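Local coordinates for protein trichothecene 3-O-acetyltransferase (Gibberella zeae, PDB 3B30) that probably transfers an acetyl group from acetyl-coenzyme A to the C-3 hydroxyl of trichothecene mycotoxins, at residues A[160-165]-A[294-299]. Residues are numbered along the deposited sequence; the frame is centred on the assembly and turned at random.
With ETB (Ethyl Coenzyme A), chain B.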
loop_
_atom_site.group_PDB
_atom_site.type_symbol
_atom_site.label_atom_id
_atom_site.label_comp_id
_atom_site.label_asym_id
_atom_site.label_seq_id
_atom_site.Cartn_x
_atom_site.Cartn_y
_atom_site.Cartn_z
ATOM N N ASP A 160 -3.524 -0.793 -7.259
ATOM C CA ASP A 160 -2.476 -0.817 -6.208
ATOM C C ASP A 160 -2.232 0.633 -5.776
ATOM O O ASP A 160 -2.925 1.569 -6.251
ATOM C CB ASP A 160 -1.173 -1.544 -6.679
ATOM C CG ASP A 160 -0.611 -0.971 -7.985
ATOM O OD1 ASP A 160 -0.833 0.222 -8.260
ATOM O OD2 ASP A 160 0.016 -1.703 -8.760
ATOM N N MET A 161 -1.260 0.867 -4.898
ATOM C CA MET A 161 -1.086 2.206 -4.409
ATOM C C MET A 161 -0.485 3.153 -5.460
ATOM O O MET A 161 -0.729 4.363 -5.435
ATOM C CB MET A 161 -0.303 2.224 -3.085
ATOM C CG MET A 161 -0.094 3.629 -2.524
ATOM S SD MET A 161 -1.597 4.651 -2.308
ATOM C CE MET A 161 -2.081 4.287 -0.639
ATOM N N VAL A 162 0.309 2.609 -6.373
ATOM C CA VAL A 162 0.835 3.435 -7.483
ATOM C C VAL A 162 -0.346 3.883 -8.373
ATOM O O VAL A 162 -0.434 5.072 -8.763
ATOM C CB VAL A 162 1.940 2.703 -8.280
ATOM C CG1 VAL A 162 2.229 3.416 -9.652
ATOM C CG2 VAL A 162 3.231 2.635 -7.392
ATOM N N GLY A 163 -1.246 2.939 -8.670
ATOM C CA GLY A 163 -2.471 3.262 -9.433
ATOM C C GLY A 163 -3.383 4.233 -8.677
ATOM O O GLY A 163 -3.910 5.179 -9.266
ATOM N N GLN A 164 -3.562 4.004 -7.367
ATOM C CA GLN A 164 -4.341 4.925 -6.518
ATOM C C GLN A 164 -3.744 6.349 -6.499
ATOM O O GLN A 164 -4.461 7.353 -6.559
ATOM C CB GLN A 164 -4.412 4.358 -5.098
ATOM C CG GLN A 164 -5.322 5.138 -4.134
ATOM C CD GLN A 164 -5.709 4.279 -2.951
ATOM O OE1 GLN A 164 -5.730 3.051 -3.073
ATOM N NE2 GLN A 164 -6.040 4.911 -1.806
ATOM N N ASP A 165 -2.413 6.442 -6.431
ATOM C CA ASP A 165 -1.749 7.744 -6.494
ATOM C C ASP A 165 -2.065 8.449 -7.825
ATOM O O ASP A 165 -2.329 9.658 -7.856
ATOM C CB ASP A 165 -0.218 7.554 -6.361
ATOM C CG ASP A 165 0.564 8.887 -6.342
ATOM O OD1 ASP A 165 0.072 9.882 -5.785
ATOM O OD2 ASP A 165 1.714 8.916 -6.847
ATOM N N ASP A 294 6.338 -2.525 -7.527
ATOM C CA ASP A 294 5.614 -2.018 -8.706
ATOM C C ASP A 294 6.179 -2.677 -9.958
ATOM O O ASP A 294 7.374 -2.574 -10.226
ATOM C CB ASP A 294 5.801 -0.480 -8.778
ATOM C CG ASP A 294 5.081 0.165 -9.970
ATOM O OD1 ASP A 294 4.294 -0.515 -10.666
ATOM O OD2 ASP A 294 5.296 1.381 -10.175
ATOM N N ALA A 295 5.322 -3.386 -10.704
ATOM C CA ALA A 295 5.714 -4.073 -11.916
ATOM C C ALA A 295 5.572 -3.239 -13.185
ATOM O O ALA A 295 5.902 -3.717 -14.269
ATOM C CB ALA A 295 4.946 -5.418 -12.072
ATOM N N ARG A 296 5.084 -2.005 -13.072
ATOM C CA ARG A 296 4.958 -1.165 -14.269
ATOM C C ARG A 296 6.285 -0.988 -15.037
ATOM O O ARG A 296 6.298 -1.136 -16.258
ATOM C CB ARG A 296 4.371 0.208 -13.923
ATOM C CG ARG A 296 2.857 0.139 -13.579
ATOM C CD ARG A 296 2.425 1.463 -12.907
ATOM N NE ARG A 296 1.038 1.395 -12.432
ATOM C CZ ARG A 296 0.606 0.687 -11.387
ATOM N NH1 ARG A 296 1.435 -0.074 -10.655
ATOM N NH2 ARG A 296 -0.681 0.735 -11.066
ATOM N N PRO A 297 7.379 -0.620 -14.346
ATOM C CA PRO A 297 8.614 -0.402 -15.118
ATOM C C PRO A 297 9.104 -1.628 -15.893
ATOM O O PRO A 297 9.418 -1.487 -17.057
ATOM C CB PRO A 297 9.613 0.041 -14.049
ATOM C CG PRO A 297 8.746 0.645 -12.979
ATOM C CD PRO A 297 7.591 -0.293 -12.921
ATOM N N ALA A 298 9.134 -2.810 -15.253
ATOM C CA ALA A 298 9.547 -4.072 -15.903
ATOM C C ALA A 298 8.630 -4.432 -17.054
ATOM O O ALA A 298 9.086 -5.017 -18.034
ATOM C CB ALA A 298 9.593 -5.239 -14.885
ATOM N N MET A 299 7.347 -4.066 -16.945
ATOM C CA MET A 299 6.355 -4.372 -17.985
ATOM C C MET A 299 6.316 -3.295 -19.075
ATOM O O MET A 299 5.634 -3.450 -20.081
ATOM C CB MET A 299 4.964 -4.561 -17.345
ATOM C CG MET A 299 4.061 -5.590 -18.017
ATOM S SD MET A 299 4.740 -7.305 -18.116
ATOM C CE MET A 299 5.389 -7.450 -16.493
HETATM N N1A ETB B . 24.651 3.831 -8.873
HETATM C C2A ETB B . 24.220 4.006 -7.612
HETATM N N3A ETB B . 22.917 4.018 -7.307
HETATM C C4A ETB B . 22.009 3.822 -8.241
HETATM C C5A ETB B . 22.408 3.653 -9.530
HETATM C C6A ETB B . 23.765 3.668 -9.865
HETATM N N6A ETB B . 24.189 3.639 -11.106
HETATM N N7A ETB B . 21.315 3.532 -10.237
HETATM C C8A ETB B . 20.251 3.626 -9.452
HETATM N N9A ETB B . 20.677 3.818 -8.205
HETATM C C1B ETB B . 19.888 4.065 -7.022
HETATM C C2B ETB B . 19.207 5.409 -7.053
HETATM O O2B ETB B . 20.063 6.444 -6.837
HETATM C C3B ETB B . 18.119 5.217 -6.033
HETATM O O3B ETB B . 18.688 5.373 -4.800
HETATM P P3B ETB B . 18.180 6.293 -3.712
HETATM O O7A ETB B . 18.639 7.488 -4.157
HETATM O O8A ETB B . 16.785 6.356 -3.701
HETATM O O9A ETB B . 18.767 5.870 -2.493
HETATM C C4B ETB B . 17.833 3.767 -6.200
HETATM O O4B ETB B . 18.845 3.182 -6.915
HETATM C C5B ETB B . 16.517 3.611 -6.902
HETATM O O5B ETB B . 16.197 2.301 -7.093
HETATM P P1A ETB B . 14.748 1.812 -7.334
HETATM O O1A ETB B . 14.942 0.380 -7.412
HETATM O O2A ETB B . 14.185 2.387 -8.527
HETATM O O3A ETB B . 13.797 2.307 -6.212
HETATM P P2A ETB B . 13.778 2.022 -4.708
HETATM O O4A ETB B . 13.571 3.280 -4.164
HETATM O O5A ETB B . 14.909 1.314 -4.347
HETATM O O6A ETB B . 12.543 1.132 -4.469
HETATM C CBP ETB B . 10.937 -0.544 -4.825
HETATM C CCP ETB B . 12.401 -0.137 -4.982
HETATM C CDP ETB B . 10.866 -1.992 -5.147
HETATM C CEP ETB B . 10.331 -0.363 -3.458
HETATM C CAP ETB B . 10.107 0.330 -5.752
HETATM O OAP ETB B . 10.587 0.300 -7.024
HETATM C C9P ETB B . 8.662 -0.050 -5.683
HETATM O O9P ETB B . 8.283 -0.987 -6.556
HETATM N N8P ETB B . 7.905 0.487 -4.754
HETATM C C7P ETB B . 6.488 0.367 -4.648
HETATM C C6P ETB B . 5.954 -0.906 -4.029
HETATM C C5P ETB B . 4.443 -0.943 -4.042
HETATM O O5P ETB B . 3.742 -0.717 -5.052
HETATM N N4P ETB B . 3.926 -1.187 -2.890
HETATM C C3P ETB B . 2.728 -1.951 -2.736
#
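D160 and R296 meet end-on across the contact in a two-pronged salt bridge: NH1 of R296 bonds OD2 of D160 and NH2 bonds OD1, each at 2.9 Å. Both oxygens are met on their syn sides, yet the carboxylate and guanidinium planes are turned 51° against each other, and the NH1 bond is much the straighter of the two. A second carboxylate engages the same guanidinium, for NH1 also bonds OD1 of D294 at 2.9 Å, with that oxygen lying in the guanidinium plane. Two carboxylates thus share one guanidinium, whose orientation these bonds fix together with that of NE to the carbonyl of Y305. K382 balances the other oxygen of D294.

In sequence, D160 is the aspartate of an HXXXD motif, the signature of BAHD-type, coenzyme A-dependent acyltransferases, in which it typically has a structural role and pairs with an arginine of the other half of the protein.

Capping bonds fix both carboxylates. With CG between backbone N and carbonyl carbon (chi1 54°), the carboxylate of D160, N-cap of helix 161-176, folds back toward the first turn, where OD1 takes the amide of G163 (N to OD1 2.8 Å). D294 OD1 likewise receives R296 N, on the face of the carboxylate opposite to NH1.

The V162 methyls make van der Waals contact with both charged groups: CG1 rests over one guanidinium face, off-centre toward the rim, 3.6 Å from CZ of R296, while CG2 touches D294 OD2 at 3.7 Å. From D294, the backbone N turns to the ethyl-coenzyme A, donating to O9P at 2.7 Å.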